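Long-range contact in probable M18-family aminopeptidase 1 (Thermotoga maritima, PDB 2GLF), which probably acts as a zinc-dependent aminopeptidase of the M18 family, removing residues from the N-terminal ends of peptides: residues F49-D54 with T63-N68. Numbering follows the deposited sequence.
Sequences FVPLED and TVYAVN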
# COMPACT_ATOMS: atom_id res chain seq x y z
N PHE A 49 62.87 20.37 -11.84
CA PHE A 49 62.48 20.41 -10.44
C PHE A 49 63.31 19.41 -9.66
O PHE A 49 63.85 18.45 -10.23
CB PHE A 49 61.00 20.05 -10.27
CG PHE A 49 60.05 21.18 -10.54
CD1 PHE A 49 59.94 21.75 -11.80
CD2 PHE A 49 59.20 21.64 -9.52
CE1 PHE A 49 59.00 22.74 -12.05
CE2 PHE A 49 58.26 22.63 -9.77
CZ PHE A 49 58.16 23.18 -11.03
N VAL A 50 63.42 19.63 -8.35
CA VAL A 50 64.15 18.72 -7.48
C VAL A 50 63.41 18.54 -6.16
O VAL A 50 62.69 19.44 -5.72
CB VAL A 50 65.58 19.22 -7.17
CG1 VAL A 50 66.43 19.17 -8.42
CG2 VAL A 50 65.53 20.62 -6.59
N PRO A 51 63.58 17.38 -5.52
CA PRO A 51 62.93 17.05 -4.25
C PRO A 51 63.23 18.07 -3.15
O PRO A 51 64.40 18.28 -2.82
CB PRO A 51 63.52 15.68 -3.91
CG PRO A 51 63.86 15.11 -5.24
CD PRO A 51 64.45 16.28 -5.96
N LEU A 52 62.20 18.69 -2.60
CA LEU A 52 62.40 19.65 -1.51
C LEU A 52 63.34 18.97 -0.51
O LEU A 52 63.41 17.74 -0.46
CB LEU A 52 61.06 19.96 -0.83
CG LEU A 52 61.07 20.98 0.31
CD1 LEU A 52 61.57 22.30 -0.22
CD2 LEU A 52 59.68 21.14 0.90
N GLU A 53 64.06 19.76 0.28
CA GLU A 53 65.01 19.22 1.26
C GLU A 53 66.31 18.82 0.57
O GLU A 53 67.40 19.14 1.04
CB GLU A 53 64.40 18.02 2.01
CG GLU A 53 64.86 16.65 1.55
CD GLU A 53 63.92 15.54 1.98
OE1 GLU A 53 62.79 15.49 1.44
OE2 GLU A 53 64.29 14.73 2.85
N ASP A 54 66.19 18.12 -0.56
CA ASP A 54 67.35 17.72 -1.36
C ASP A 54 67.73 18.94 -2.19
O ASP A 54 68.52 18.84 -3.13
CB ASP A 54 66.98 16.58 -2.32
CG ASP A 54 66.96 15.22 -1.64
OD1 ASP A 54 66.65 15.17 -0.43
OD2 ASP A 54 67.24 14.21 -2.31
N THR A 63 62.37 25.48 -7.14
CA THR A 63 61.47 24.83 -8.08
C THR A 63 61.46 23.40 -7.54
O THR A 63 62.02 22.48 -8.13
CB THR A 63 62.02 24.87 -9.51
OG1 THR A 63 63.31 24.27 -9.54
CG2 THR A 63 62.13 26.31 -10.00
N VAL A 64 60.81 23.25 -6.40
CA VAL A 64 60.76 21.98 -5.69
C VAL A 64 59.43 21.25 -5.71
O VAL A 64 58.42 21.77 -6.19
CB VAL A 64 61.12 22.19 -4.22
CG1 VAL A 64 62.55 22.71 -4.10
CG2 VAL A 64 60.13 23.16 -3.59
N TYR A 65 59.45 20.04 -5.17
CA TYR A 65 58.25 19.23 -5.08
C TYR A 65 58.45 18.17 -4.01
O TYR A 65 59.54 17.66 -3.82
CB TYR A 65 57.92 18.57 -6.43
CG TYR A 65 58.89 17.49 -6.86
CD1 TYR A 65 58.97 16.28 -6.18
CD2 TYR A 65 59.71 17.69 -7.97
CE1 TYR A 65 59.87 15.28 -6.58
CE2 TYR A 65 60.61 16.70 -8.39
CZ TYR A 65 60.69 15.50 -7.68
OH TYR A 65 61.61 14.54 -8.06
N ALA A 66 57.37 17.83 -3.32
CA ALA A 66 57.42 16.82 -2.28
C ALA A 66 56.40 15.74 -2.61
O ALA A 66 55.24 16.04 -2.90
CB ALA A 66 57.10 17.44 -0.94
N VAL A 67 56.84 14.49 -2.60
CA VAL A 67 55.96 13.37 -2.87
C VAL A 67 55.55 12.86 -1.50
O VAL A 67 56.42 12.59 -0.68
CB VAL A 67 56.70 12.24 -3.62
CG1 VAL A 67 55.74 11.09 -3.93
CG2 VAL A 67 57.32 12.78 -4.89
N ASN A 68 54.26 12.75 -1.23
CA ASN A 68 53.82 12.28 0.08
C ASN A 68 54.17 10.80 0.26
O ASN A 68 55.21 10.48 0.84
CB ASN A 68 52.32 12.49 0.26
CG ASN A 68 51.85 12.17 1.67
OD1 ASN A 68 50.81 12.65 2.13
ND2 ASN A 68 52.62 11.34 2.37
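Tyr65 O takes the N-H of Leu52 in a nearly straight bond, N to O 3.1 Å, with the donor standing 43° out of the carbonyl plane, and Pro51 CA also turns its hydrogen to this oxygen. The bond belongs to a short parallel pairing in which strand 50-51 forms the outermost strand, within this chain, of the large mixed sheet of the M18 fold, next to strand 64-67. Val50 lends both backbone groups to the ladder: its N donates in plane to Thr63 O at 3.2 Å, and its O receives a weak bond from Tyr65 N. On the far side of strand 64-67, strand 73-77 pairs antiparallel through Val64 and Ala66. Tyr65 CG stands between its own backbone N and carbonyl carbon (chi1 69°), and from there the ring reaches the partner backbone, with Val50 C and Pro51 N over one face, offset toward the rim, while Phe49 CB meets its edge at CD2, 3.5 Å away. The Tyr65 and Pro51 side chains lie side by side, pointing the same way, with Pro51 CG 3.7 Å from Tyr65 OH, and that hydroxyl is hydrogen-bonded to Asp45 of helix 33-45. An alanine in place of Tyr65 would probably open a gap beside Val50 and Pro51 and leave Asp45 without its hydroxyl partner. Leu52 and Val64 bring methyls together, CD1 to CG2 at 3.8 Å, and Leu52 also packs on Ile300 and Met303 of helix 292-303, joining the edge of the sheet to that helix. The Phe49 ring has Val64 O in plane at its edge, 3.4 Å from CD2, and a CH-pi contact over one face, where Thr63 CB sits 4.2 Å from the ring centroid, only 5° off the normal.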